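Local coordinates for protein predicted ATPase involved in replication control, Cdc46/Mcm family (Methanopyrus kandleri AV19, PDB 3F8T) that is an MCM-family homolog that probably binds ATP and single-stranded DNA and may act as a helicase in DNA replication, at residues Leu225-Phe230 against Ala463-Ser468; Arg457-His462 against Glu474-Ala479. The protein carries 2 engineered substitutions. All blocks are in the same frame, centred on the assembly; numbering follows the deposited sequence.

Interaction 1: residues Leu225-Phe230 against Ala463-Ser468; sequences LALQLF and ARMRLS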
loop_
_atom_site.group_PDB
_atom_site.type_symbol
_atom_site.label_atom_id
_atom_site.label_comp_id
_atom_site.label_asym_id
_atom_site.label_seq_id
_atom_site.Cartn_x
_atom_site.Cartn_y
_atom_site.Cartn_z
ATOM N N LEU A 225 12.266 12.776 5.100
ATOM C CA LEU A 225 10.888 12.297 5.036
ATOM C C LEU A 225 10.298 12.364 3.628
ATOM O O LEU A 225 9.527 11.486 3.246
ATOM C CB LEU A 225 10.006 13.065 6.022
ATOM C CG LEU A 225 10.465 13.062 7.490
ATOM C CD1 LEU A 225 9.359 13.608 8.374
ATOM C CD2 LEU A 225 10.806 11.687 7.945
ATOM N N ALA A 226 10.630 13.417 2.874
ATOM C CA ALA A 226 10.233 13.487 1.457
ATOM C C ALA A 226 10.753 12.268 0.675
ATOM O O ALA A 226 9.992 11.571 -0.001
ATOM C CB ALA A 226 10.732 14.769 0.826
ATOM N N LEU A 227 12.046 11.985 0.797
ATOM C CA LEU A 227 12.620 10.862 0.063
ATOM C C LEU A 227 12.084 9.521 0.595
ATOM O O LEU A 227 11.886 8.574 -0.157
ATOM C CB LEU A 227 14.157 10.939 0.086
ATOM C CG LEU A 227 14.746 12.146 -0.680
ATOM C CD1 LEU A 227 16.205 12.312 -0.344
ATOM C CD2 LEU A 227 14.565 12.006 -2.204
ATOM N N GLN A 228 11.828 9.430 1.893
ATOM C CA GLN A 228 11.143 8.227 2.401
ATOM C C GLN A 228 9.801 7.938 1.682
ATOM O O GLN A 228 9.540 6.800 1.280
ATOM C CB GLN A 228 10.949 8.285 3.920
ATOM C CG GLN A 228 10.193 7.058 4.453
ATOM C CD GLN A 228 9.977 7.126 5.936
ATOM O OE1 GLN A 228 9.538 8.154 6.457
ATOM N NE2 GLN A 228 10.296 6.031 6.642
ATOM N N LEU A 229 8.978 8.966 1.494
ATOM C CA LEU A 229 7.716 8.802 0.747
ATOM C C LEU A 229 7.959 8.215 -0.637
ATOM O O LEU A 229 7.264 7.295 -1.059
ATOM C CB LEU A 229 6.963 10.133 0.615
ATOM C CG LEU A 229 6.263 10.590 1.911
ATOM C CD1 LEU A 229 5.875 12.073 1.778
ATOM C CD2 LEU A 229 5.049 9.739 2.233
ATOM N N PHE A 230 8.996 8.708 -1.299
ATOM C CA PHE A 230 9.365 8.251 -2.642
ATOM C C PHE A 230 10.105 6.904 -2.668
ATOM O O PHE A 230 10.540 6.439 -3.735
ATOM C CB PHE A 230 10.135 9.354 -3.363
ATOM C CG PHE A 230 9.230 10.434 -3.917
ATOM C CD1 PHE A 230 8.839 11.514 -3.124
ATOM C CD2 PHE A 230 8.740 10.340 -5.219
ATOM C CE1 PHE A 230 7.983 12.490 -3.629
ATOM C CE2 PHE A 230 7.892 11.320 -5.734
ATOM C CZ PHE A 230 7.518 12.398 -4.937
ATOM N N ALA A 463 15.617 9.928 -7.628
ATOM C CA ALA A 463 15.391 9.716 -9.066
ATOM C C ALA A 463 13.889 9.529 -9.348
ATOM O O ALA A 463 13.361 10.076 -10.322
ATOM C CB ALA A 463 16.223 8.534 -9.590
ATOM N N ARG A 464 13.184 8.788 -8.490
ATOM C CA ARG A 464 11.713 8.694 -8.628
ATOM C C ARG A 464 11.046 10.072 -8.560
ATOM O O ARG A 464 10.092 10.365 -9.300
ATOM C CB ARG A 464 11.109 7.752 -7.568
ATOM C CG ARG A 464 11.564 6.308 -7.754
ATOM C CD ARG A 464 10.768 5.280 -6.941
ATOM N NE ARG A 464 11.417 5.142 -5.659
ATOM C CZ ARG A 464 12.267 4.191 -5.325
ATOM N NH1 ARG A 464 12.561 3.190 -6.146
ATOM N NH2 ARG A 464 12.792 4.233 -4.128
ATOM N N MET A 465 11.566 10.924 -7.672
ATOM C CA MET A 465 11.048 12.278 -7.470
ATOM C C MET A 465 11.224 13.164 -8.704
ATOM O O MET A 465 10.508 14.168 -8.867
ATOM C CB MET A 465 11.773 12.906 -6.285
ATOM C CG MET A 465 11.038 13.994 -5.576
ATOM S SD MET A 465 12.044 14.456 -4.142
ATOM C CE MET A 465 11.242 13.606 -2.815
ATOM N N ARG A 466 12.189 12.803 -9.552
ATOM C CA ARG A 466 12.448 13.500 -10.815
ATOM C C ARG A 466 11.754 12.785 -11.966
ATOM O O ARG A 466 11.998 13.111 -13.142
ATOM C CB ARG A 466 13.955 13.517 -11.120
ATOM C CG ARG A 466 14.829 14.348 -10.211
ATOM C CD ARG A 466 16.256 14.458 -10.772
ATOM N NE ARG A 466 16.936 13.160 -10.857
ATOM C CZ ARG A 466 17.097 12.460 -11.979
ATOM N NH1 ARG A 466 16.651 12.934 -13.138
ATOM N NH2 ARG A 466 17.710 11.284 -11.946
ATOM N N LEU A 467 10.906 11.814 -11.627
ATOM C CA LEU A 467 10.232 10.940 -12.591
ATOM C C LEU A 467 11.238 10.261 -13.519
ATOM O O LEU A 467 11.026 10.169 -14.732
ATOM C CB LEU A 467 9.171 11.724 -13.403
ATOM C CG LEU A 467 8.055 12.446 -12.638
ATOM C CD1 LEU A 467 7.153 13.182 -13.631
ATOM C CD2 LEU A 467 7.224 11.461 -11.802
ATOM N N SER A 468 12.330 9.761 -12.946
ATOM C CA SER A 468 13.364 9.142 -13.748
ATOM C C SER A 468 13.644 7.678 -13.389
ATOM O O SER A 468 13.488 7.251 -12.234
ATOM C CB SER A 468 14.642 9.982 -13.687
ATOM O OG SER A 468 15.717 9.280 -14.271
#

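Interaction 2: residues Arg457-His462 against Glu474-Ala479; sequences RLAKAH and EDVDIA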
loop_
_atom_site.group_PDB
_atom_site.type_symbol
_atom_site.label_atom_id
_atom_site.label_comp_id
_atom_site.label_asym_id
_atom_site.label_seq_id
_atom_site.Cartn_x
_atom_site.Cartn_y
_atom_site.Cartn_z
ATOM N N ARG A 457 19.509 3.751 -1.643
ATOM C CA ARG A 457 18.051 3.875 -1.505
ATOM C C ARG A 457 17.571 5.303 -1.621
ATOM O O ARG A 457 16.572 5.570 -2.301
ATOM C CB ARG A 457 17.590 3.320 -0.162
ATOM C CG ARG A 457 17.629 1.816 -0.085
ATOM C CD ARG A 457 17.173 1.344 1.311
ATOM N NE ARG A 457 17.631 -0.027 1.536
ATOM C CZ ARG A 457 18.449 -0.418 2.511
ATOM N NH1 ARG A 457 18.906 0.436 3.419
ATOM N NH2 ARG A 457 18.801 -1.689 2.589
ATOM N N LEU A 458 18.265 6.219 -0.942
ATOM C CA LEU A 458 17.896 7.631 -0.997
ATOM C C LEU A 458 18.072 8.208 -2.394
ATOM O O LEU A 458 17.280 9.065 -2.821
ATOM C CB LEU A 458 18.700 8.449 0.012
ATOM C CG LEU A 458 18.338 8.279 1.493
ATOM C CD1 LEU A 458 19.557 8.625 2.365
ATOM C CD2 LEU A 458 17.158 9.203 1.814
ATOM N N ALA A 459 19.134 7.785 -3.084
ATOM C CA ALA A 459 19.369 8.250 -4.464
ATOM C C ALA A 459 18.307 7.749 -5.452
ATOM O O ALA A 459 17.879 8.499 -6.336
ATOM C CB ALA A 459 20.766 7.865 -4.932
ATOM N N LYS A 460 17.902 6.487 -5.309
ATOM C CA LYS A 460 16.800 5.930 -6.095
ATOM C C LYS A 460 15.504 6.717 -5.820
ATOM O O LYS A 460 14.763 7.057 -6.746
ATOM C CB LYS A 460 16.614 4.443 -5.779
ATOM C CG LYS A 460 17.763 3.520 -6.309
ATOM C CD LYS A 460 17.494 2.051 -5.926
ATOM C CE LYS A 460 18.444 1.070 -6.629
ATOM N NZ LYS A 460 18.344 -0.293 -5.979
ATOM N N ALA A 461 15.230 6.999 -4.542
ATOM C CA ALA A 461 14.057 7.797 -4.183
ATOM C C ALA A 461 14.065 9.169 -4.844
ATOM O O ALA A 461 13.032 9.624 -5.374
ATOM C CB ALA A 461 13.926 7.925 -2.659
ATOM N N HIS A 462 15.230 9.824 -4.863
ATOM C CA HIS A 462 15.313 11.124 -5.500
ATOM C C HIS A 462 15.117 11.007 -7.027
ATOM O O HIS A 462 14.506 11.879 -7.648
ATOM C CB HIS A 462 16.605 11.865 -5.161
ATOM C CG HIS A 462 16.636 13.257 -5.711
ATOM N ND1 HIS A 462 15.824 14.263 -5.228
ATOM C CD2 HIS A 462 17.329 13.794 -6.740
ATOM C CE1 HIS A 462 16.039 15.371 -5.918
ATOM N NE2 HIS A 462 16.945 15.113 -6.843
ATOM N N GLU A 474 24.051 13.389 -9.360
ATOM C CA GLU A 474 23.329 14.408 -8.615
ATOM C C GLU A 474 22.403 13.812 -7.531
ATOM O O GLU A 474 22.276 14.391 -6.436
ATOM C CB GLU A 474 22.539 15.274 -9.588
ATOM C CG GLU A 474 23.413 16.238 -10.427
ATOM C CD GLU A 474 24.394 15.543 -11.380
ATOM O OE1 GLU A 474 24.061 14.463 -11.943
ATOM O OE2 GLU A 474 25.513 16.099 -11.559
ATOM N N ASP A 475 21.775 12.670 -7.833
ATOM C CA ASP A 475 20.921 11.951 -6.867
ATOM C C ASP A 475 21.764 11.348 -5.743
ATOM O O ASP A 475 21.325 11.291 -4.594
ATOM C CB ASP A 475 20.113 10.822 -7.531
ATOM C CG ASP A 475 19.256 11.301 -8.708
ATOM O OD1 ASP A 475 18.607 12.365 -8.601
ATOM O OD2 ASP A 475 19.226 10.606 -9.749
ATOM N N VAL A 476 22.950 10.854 -6.100
ATOM C CA VAL A 476 23.871 10.268 -5.134
ATOM C C VAL A 476 24.346 11.342 -4.167
ATOM O O VAL A 476 24.399 11.111 -2.963
ATOM C CB VAL A 476 25.064 9.553 -5.810
ATOM C CG1 VAL A 476 26.076 9.110 -4.742
ATOM C CG2 VAL A 476 24.561 8.320 -6.589
ATOM N N ASP A 477 24.643 12.522 -4.702
ATOM C CA ASP A 477 25.141 13.641 -3.918
ATOM C C ASP A 477 24.134 14.091 -2.864
ATOM O O ASP A 477 24.500 14.383 -1.715
ATOM C CB ASP A 477 25.507 14.812 -4.839
ATOM C CG ASP A 477 26.822 14.589 -5.575
ATOM O OD1 ASP A 477 27.511 13.580 -5.307
ATOM O OD2 ASP A 477 27.168 15.438 -6.415
ATOM N N ILE A 478 22.872 14.167 -3.263
ATOM C CA ILE A 478 21.807 14.565 -2.346
ATOM C C ILE A 478 21.634 13.532 -1.229
ATOM O O ILE A 478 21.546 13.883 -0.049
ATOM C CB ILE A 478 20.483 14.751 -3.105
ATOM C CG1 ILE A 478 20.516 16.039 -3.918
ATOM C CG2 ILE A 478 19.274 14.727 -2.134
ATOM C CD1 ILE A 478 19.394 16.102 -4.969
ATOM N N ALA A 479 21.568 12.262 -1.624
ATOM C CA ALA A 479 21.504 11.125 -0.694
ATOM C C ALA A 479 22.676 11.114 0.318
ATOM O O ALA A 479 22.473 10.983 1.535
ATOM C CB ALA A 479 21.474 9.837 -1.490
#

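Interaction 1: residues Leu225-Phe230 against Ala463-Ser468
Phe230, just past the C-terminal end of helix 219-229, meets Arg464 and Met465 at the last turn of helix 449-465, in a buried contact between the MCM P-loop ATPase region and the AAA lid. The aromatic contact is a CH-pi and Met-aromatic one. Met465 CG lies anti to the backbone N (chi1 -155°), which sets it over the centre of the Phe230 ring, 3.9 Å from the centroid. SD approaches the ring obliquely. Apolar packing continues at the methyl: the bend at chi3 brings Met465 CE to CD1 and CE1 of the Phe230 ring; Met465 CE rests 3.7 Å from Leu227 CD2 and 3.9 Å from Ala226 CB. Phe208 meets the same ring edge-to-face.

Polar contact is confined to the carbonyl of Phe230. Arg464 NE and NH2 both turn to Phe230 O, which sits near the guanidinium plane; the NE bond is modelled very short, so its exact length is doubtful, and the NH2 bond is weak. NH1 pairs with Glu238. Beyond, a Schellman motif with Leu467 at C-prime ends the lid helix: Ser468 N reaches Ala463 O at 2.8 Å, and Leu467 N reaches Arg464 O at 2.9 Å.

Interaction 2: residues Arg457-His462 against Glu474-Ala479
His462 and Ala459 face Asp475, Ile478 and Ala479 where two successive helices of the AAA lid, 449-465 and 473-489, pack against each other. The short segments cross at 125°, with their axes 7.8 Å apart at closest approach, near enough for alanines to meet backbone.

The side chain of His462 spans one end of this interface. His462 CB lies 4.0 Å from Asp475 OD1. From there CG stands anti to the backbone N (chi1 -175°), reaching out toward helix 473-489. His462 CG and ND1 each have Ile478 CD1 at 4.0 Å. CD2 is the atom that faces Asp475 OD1, where the modelled approach is too close for its length to carry meaning; Asp475 CG lies at the ring's edge, near its plane, with the carboxylate turned 62° from it. Over one face comes Ile478 CD1, a CH-pi contact 3.5 Å from the centroid of the His462 ring, shifted toward the rim. At the tip of the ring His462 NE2 comes nearest to Ile478 CD1, at 3.2 Å, with CE1 and CD2 a little farther from it. The carboxylate has its own polar partners: Asp475 OD2 forms a salt bridge with Arg466 NH2 and accepts a hydrogen bond from Glu472 N, two partners from the connection between the helices, which would steady the carboxylate.

Farther along the interface small side chains take over. Asp475 CB lies 3.4 Å from Ala459 O, while Ala459 CB packs near Val476 CG2; Val476 in turn leans on helix 417-439. Ala479 CB fits between Leu458 and Ala459: it touches Leu458 CB at a tight 3.4 Å and also rests against the backbone N of Ala459.

From the N terminus, the chain passes through the OB-fold region and enters the ATPase core, where 225-230 ends helix 219-229. Interaction 1 closes a loop of 232 residues, which takes in all five strands of the parallel sheet and much of the lid, before 463-468 returns to that helix. Interaction 2 closes a short loop of 11 residues between neighbouring lid helices. Because 457-462 comes before 463-468 and 474-479 after it, the two closures cross rather than nest. Helix 449-465 serves both: its C-terminal half lies between helix 219-229 and helix 473-489. Leu227 CD2 packs on His462 CA, bringing the two contacts together.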